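Local structure of anti-sigma-I factor RsgI2 (Clostridium thermocellum, 4B9P) at residues A[47-52]-A[134-139]; A[42-47]-A[88-93]. The protein probably holds the sigma factor SigI2 inactive until its extracellular cellulose-binding module, a family 3 carbohydrate-binding module and the part described here, meets polysaccharide. All coordinates share one frame; numbering follows the deposited sequence.

Contact 1 of 2, residues A[47-52]-A[134-139]; sequences YYTKDQ and NSDYSF. With CA (calcium ion), chain B.
T49, D51, S135 and D136 close around a calcium ion, the calcium site of this family 3 module, where the end of a strand meets a loop remote in sequence. T49 chelates the metal through its carbonyl O and, at 2.4 Å, through its OG1; chi1 of 47° sets that hydroxyl between the backbone N and the carbonyl carbon, on the side of the ion. D51 is bidentate, with OD1 and OD2 both bound, whereas D136 gives OD1 alone, 2.4 Å from the calcium. S135 OG, a water and the backbone O of D132 bring the coordinating atoms to eight. The same water donates to D136 OD2 at 2.7 Å, so both oxygens of this carboxylate are engaged.

Hydrogen bonds brace the ligands. T49 N reaches D136 OD1 (3.0 Å) from above the carboxylate plane in a nearly straight bond, N-H...O 167°, and T49 OG1 donates to S135 O at 2.7 Å, well above the carbonyl plane. Further along, Y47 N gives its hydrogen to S138 OG (2.8 Å), which also hydrogen-bonds K151 O, and S138 N returns one to Y47 O.

Y48 CB packs against the carboxylate carbon D136 CG (3.4 Å); apolar contact is modest, Y47 CB meeting Y137 CB at 4.0 Å.

The loop, with a type I turn at D136-F139, thus borders the end of strand 42-48, whose Y48 also packs on strands 84-92 and 70-81.

Contact 2 of 2, residues A[42-47]-A[88-93]; sequences VKIRYY and VEIGFT
Strands 42-48 and 84-92 are antiparallel neighbours in one of the two beta sheets of this family 3 carbohydrate-binding module, a beta-sandwich. I44 and I90 form one hydrogen-bonded pair and Y46 and V88 the next, while R45 and E89 between them make a non-hydrogen-bonded pair. I44 N donates to I90 O, and I90 N to I44 O; Y46 and V88 exchange a similar pair of bonds. CA-H...O contacts, such as R45 CA to V88 O at 3.3 Å, fill in between.

The face bearing I44, Y46, V88 and I90 is turned to the interior, where V88 and I90 pack on strand 104-111 of the opposing sheet and Y46 OH hydrogen-bonds N13 ND2. Directly paired residues meet at their beta carbons, I44 CB lying 4.2 Å from I90 CB. Farther along, the F92 ring brings CE2 to 4.0 Å from V42 CG1 and turns its edge to I44 CD1.

The other face is polar. The R45 and E89 side chains run alongside each other, with guanidinium and carboxylate only 4° from coplanar. The guanidinium offers two nitrogens to the single oxygen E89 OE1 in a salt bridge: NE, at 3.0 Å, uses the anti lone pair, and NH2, at 3.2 Å, arrives nearly in line with the C-O bond.

K43 crosses E89 on its other flank. With CG beside the backbone N and a bend at chi2 (-63°), its chain lays CD 3.5 Å from E89 OE2. Its ammonium stays farther off, and a water joins them, accepting from K43 NZ and donating to E89 OE2 at 2.7 Å. A second water takes hydrogens from K43 NZ and from F92 N, 3.0 Å away.

In the fold
Following the chain from the N terminus, strand 42-48 is the first element to take part, and it serves both contacts: residues 42-47 run beside strand 84-92 in contact 2, and Y47, common to both, leads into the calcium-binding loop of contact 1. Contact 2 closes a loop of 40 intervening residues, which includes strands 56-63 and 70-81. Contact 1 closes a longer one of 81 residues, joining the strand end to the loop between strands 131-132 and 147-148. The segments alternate along the chain, so the two closures cross. Their centres lie 16 Å apart, yet they touch: the Y46 side chain packs against S138 and F139, and Y48 CE1 against V88 CG2, linking the metal site to the sheet.

Contact 1 of 2, residues A[47-52]-A[134-139]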
# COMPACT_ATOMS: atom_id res chain seq x y z
N TYR A 47 -4.83 4.50 0.23
CA TYR A 47 -6.26 4.85 0.26
C TYR A 47 -6.84 4.94 -1.14
O TYR A 47 -6.20 5.47 -2.06
CB TYR A 47 -6.44 6.22 0.91
CG TYR A 47 -6.11 6.28 2.35
CD1 TYR A 47 -7.04 5.86 3.32
CD2 TYR A 47 -4.85 6.72 2.78
CE1 TYR A 47 -6.75 5.96 4.67
CE2 TYR A 47 -4.55 6.79 4.11
CZ TYR A 47 -5.48 6.40 5.06
OH TYR A 47 -5.12 6.50 6.39
N TYR A 48 -8.07 4.45 -1.31
CA TYR A 48 -8.66 4.41 -2.64
C TYR A 48 -10.18 4.31 -2.48
O TYR A 48 -10.71 4.16 -1.37
CB TYR A 48 -8.09 3.23 -3.44
CG TYR A 48 -8.49 1.84 -2.95
CD1 TYR A 48 -7.86 1.24 -1.85
CD2 TYR A 48 -9.47 1.12 -3.61
CE1 TYR A 48 -8.22 0.01 -1.40
CE2 TYR A 48 -9.82 -0.17 -3.18
CZ TYR A 48 -9.17 -0.70 -2.07
OH TYR A 48 -9.52 -1.95 -1.63
N THR A 49 -10.87 4.41 -3.62
CA THR A 49 -12.31 4.10 -3.66
C THR A 49 -12.51 2.79 -4.41
O THR A 49 -12.06 2.63 -5.54
CB THR A 49 -13.08 5.23 -4.35
OG1 THR A 49 -12.40 5.58 -5.56
CG2 THR A 49 -13.21 6.44 -3.40
N LYS A 50 -13.16 1.83 -3.73
CA LYS A 50 -13.34 0.48 -4.30
C LYS A 50 -14.30 0.45 -5.48
O LYS A 50 -14.34 -0.54 -6.21
CB LYS A 50 -13.80 -0.51 -3.22
CG LYS A 50 -15.24 -0.19 -2.73
CD LYS A 50 -15.69 -1.13 -1.64
CE LYS A 50 -17.15 -0.91 -1.23
NZ LYS A 50 -17.37 0.43 -0.68
N ASP A 51 -15.06 1.53 -5.68
CA ASP A 51 -15.98 1.62 -6.80
C ASP A 51 -16.95 0.44 -6.70
O ASP A 51 -17.53 0.24 -5.63
CB ASP A 51 -15.21 1.74 -8.11
CG ASP A 51 -14.09 2.80 -8.04
OD1 ASP A 51 -14.28 3.88 -7.42
OD2 ASP A 51 -13.02 2.55 -8.61
N GLN A 52 -17.19 -0.32 -7.78
CA GLN A 52 -18.09 -1.48 -7.68
C GLN A 52 -17.35 -2.82 -7.66
O GLN A 52 -17.95 -3.86 -7.86
CB GLN A 52 -19.11 -1.42 -8.82
CG GLN A 52 -20.05 -0.22 -8.67
CD GLN A 52 -21.07 -0.19 -9.76
OE1 GLN A 52 -20.77 0.21 -10.92
NE2 GLN A 52 -22.26 -0.66 -9.45
N ASN A 134 -8.40 7.33 -10.87
CA ASN A 134 -8.25 8.76 -10.60
C ASN A 134 -9.11 9.20 -9.41
O ASN A 134 -8.86 10.26 -8.84
CB ASN A 134 -8.61 9.55 -11.85
CG ASN A 134 -7.58 9.39 -12.93
OD1 ASN A 134 -7.90 8.98 -14.04
ND2 ASN A 134 -6.34 9.69 -12.61
N SER A 135 -10.04 8.35 -8.99
CA SER A 135 -10.87 8.56 -7.80
C SER A 135 -10.19 8.02 -6.53
O SER A 135 -10.86 7.84 -5.51
CB SER A 135 -12.24 7.88 -8.00
OG SER A 135 -12.07 6.51 -8.36
N ASP A 136 -8.89 7.70 -6.61
CA ASP A 136 -8.18 7.08 -5.48
C ASP A 136 -7.18 8.06 -4.89
O ASP A 136 -6.22 8.45 -5.58
CB ASP A 136 -7.46 5.80 -5.91
CG ASP A 136 -8.40 4.75 -6.48
OD1 ASP A 136 -9.63 4.87 -6.26
OD2 ASP A 136 -7.88 3.78 -7.07
N TYR A 137 -7.36 8.40 -3.62
CA TYR A 137 -6.51 9.38 -2.95
C TYR A 137 -5.03 9.09 -3.14
O TYR A 137 -4.27 10.01 -3.40
CB TYR A 137 -6.87 9.42 -1.49
CG TYR A 137 -6.04 10.38 -0.66
CD1 TYR A 137 -6.33 11.74 -0.66
CD2 TYR A 137 -5.01 9.92 0.15
CE1 TYR A 137 -5.61 12.61 0.13
CE2 TYR A 137 -4.26 10.81 0.93
CZ TYR A 137 -4.58 12.13 0.93
OH TYR A 137 -3.87 13.03 1.67
N SER A 138 -4.61 7.85 -2.96
CA SER A 138 -3.18 7.56 -2.98
C SER A 138 -2.58 7.39 -4.36
O SER A 138 -1.37 7.26 -4.47
CB SER A 138 -2.89 6.30 -2.14
OG SER A 138 -3.20 6.51 -0.78
N PHE A 139 -3.41 7.37 -5.41
CA PHE A 139 -2.92 7.10 -6.77
C PHE A 139 -2.02 8.20 -7.33
O PHE A 139 -2.31 9.39 -7.17
CB PHE A 139 -4.15 6.91 -7.67
CG PHE A 139 -3.84 6.65 -9.11
CD1 PHE A 139 -3.11 5.52 -9.51
CD2 PHE A 139 -4.34 7.51 -10.08
CE1 PHE A 139 -2.86 5.26 -10.86
CE2 PHE A 139 -4.13 7.24 -11.43
CZ PHE A 139 -3.38 6.10 -11.81
CA CA B . -11.65 4.18 -7.39
O HOH W 1 -10.05 2.30 -7.63

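Contact 2 of 2, residues A[42-47]-A[88-93]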
# COMPACT_ATOMS: atom_id res chain seq x y z
N VAL A 42 4.74 -1.50 12.33
CA VAL A 42 4.55 -0.53 11.25
C VAL A 42 3.36 -0.93 10.40
O VAL A 42 3.22 -2.11 10.05
CB VAL A 42 5.78 -0.52 10.33
CG1 VAL A 42 5.58 0.42 9.16
CG2 VAL A 42 6.99 -0.11 11.13
N LYS A 43 2.50 0.03 10.08
CA LYS A 43 1.39 -0.18 9.14
C LYS A 43 1.49 0.91 8.08
O LYS A 43 1.81 2.07 8.37
CB LYS A 43 0.05 -0.04 9.86
CG LYS A 43 -0.17 -1.03 10.99
CD LYS A 43 -0.19 -2.47 10.53
CE LYS A 43 -0.40 -3.41 11.73
NZ LYS A 43 -0.29 -4.84 11.31
N ILE A 44 1.21 0.52 6.85
CA ILE A 44 1.25 1.42 5.70
C ILE A 44 -0.11 1.40 5.04
O ILE A 44 -0.63 0.30 4.84
CB ILE A 44 2.30 0.94 4.70
CG1 ILE A 44 3.70 0.87 5.33
CG2 ILE A 44 2.33 1.84 3.47
CD1 ILE A 44 4.68 0.07 4.50
N ARG A 45 -0.69 2.56 4.72
CA ARG A 45 -2.04 2.58 4.13
C ARG A 45 -2.04 3.26 2.77
O ARG A 45 -1.58 4.39 2.62
CB ARG A 45 -3.04 3.30 5.04
CG ARG A 45 -3.24 2.57 6.32
CD ARG A 45 -4.27 3.27 7.16
NE ARG A 45 -4.47 2.49 8.38
CZ ARG A 45 -5.18 2.94 9.40
NH1 ARG A 45 -5.73 4.15 9.33
NH2 ARG A 45 -5.31 2.18 10.48
N TYR A 46 -2.63 2.55 1.80
CA TYR A 46 -2.88 3.06 0.45
C TYR A 46 -4.39 3.26 0.36
O TYR A 46 -5.14 2.27 0.39
CB TYR A 46 -2.40 2.03 -0.59
CG TYR A 46 -2.61 2.50 -2.02
CD1 TYR A 46 -3.83 2.29 -2.70
CD2 TYR A 46 -1.57 3.12 -2.73
CE1 TYR A 46 -4.01 2.76 -4.00
CE2 TYR A 46 -1.75 3.58 -4.06
CZ TYR A 46 -2.96 3.37 -4.68
OH TYR A 46 -3.07 3.84 -5.94
N TYR A 47 -4.83 4.50 0.23
CA TYR A 47 -6.26 4.85 0.26
C TYR A 47 -6.84 4.94 -1.14
O TYR A 47 -6.20 5.47 -2.06
CB TYR A 47 -6.44 6.22 0.91
CG TYR A 47 -6.11 6.28 2.35
CD1 TYR A 47 -7.04 5.86 3.32
CD2 TYR A 47 -4.85 6.72 2.78
CE1 TYR A 47 -6.75 5.96 4.67
CE2 TYR A 47 -4.55 6.79 4.11
CZ TYR A 47 -5.48 6.40 5.06
OH TYR A 47 -5.12 6.50 6.39
N VAL A 88 -5.79 -0.30 1.54
CA VAL A 88 -4.97 -1.48 1.71
C VAL A 88 -4.04 -1.18 2.87
O VAL A 88 -3.34 -0.19 2.85
CB VAL A 88 -4.11 -1.71 0.43
CG1 VAL A 88 -3.30 -2.98 0.59
CG2 VAL A 88 -4.99 -1.74 -0.82
N GLU A 89 -4.08 -2.02 3.90
CA GLU A 89 -3.15 -1.84 5.01
C GLU A 89 -2.09 -2.93 4.91
O GLU A 89 -2.39 -4.13 5.01
CB GLU A 89 -3.87 -1.96 6.35
CG GLU A 89 -2.93 -1.69 7.49
CD GLU A 89 -3.63 -1.53 8.81
OE1 GLU A 89 -4.16 -0.44 9.07
OE2 GLU A 89 -3.60 -2.49 9.59
N ILE A 90 -0.84 -2.51 4.72
CA ILE A 90 0.29 -3.41 4.60
C ILE A 90 1.00 -3.38 5.93
O ILE A 90 1.22 -2.33 6.53
CB ILE A 90 1.21 -2.91 3.48
CG1 ILE A 90 0.53 -3.09 2.14
CG2 ILE A 90 2.55 -3.69 3.49
CD1 ILE A 90 1.31 -2.51 0.95
N GLY A 91 1.32 -4.55 6.44
CA GLY A 91 2.03 -4.67 7.69
C GLY A 91 3.07 -5.75 7.56
O GLY A 91 3.39 -6.23 6.45
N PHE A 92 3.60 -6.15 8.72
CA PHE A 92 4.72 -7.08 8.75
C PHE A 92 4.47 -8.09 9.84
O PHE A 92 3.85 -7.78 10.87
CB PHE A 92 5.99 -6.28 9.06
CG PHE A 92 6.27 -5.25 8.01
CD1 PHE A 92 7.00 -5.56 6.89
CD2 PHE A 92 5.74 -3.96 8.13
CE1 PHE A 92 7.21 -4.62 5.91
CE2 PHE A 92 5.97 -3.03 7.14
CZ PHE A 92 6.69 -3.37 6.04
N THR A 93 4.98 -9.30 9.67
CA THR A 93 4.73 -10.33 10.68
C THR A 93 5.58 -10.08 11.92
O THR A 93 6.56 -9.31 11.90
CB THR A 93 5.04 -11.70 10.14
OG1 THR A 93 6.44 -11.72 9.80
CG2 THR A 93 4.16 -12.04 8.94
O HOH W 2 2.60 -4.58 11.02
O HOH W 3 -2.45 -4.91 9.50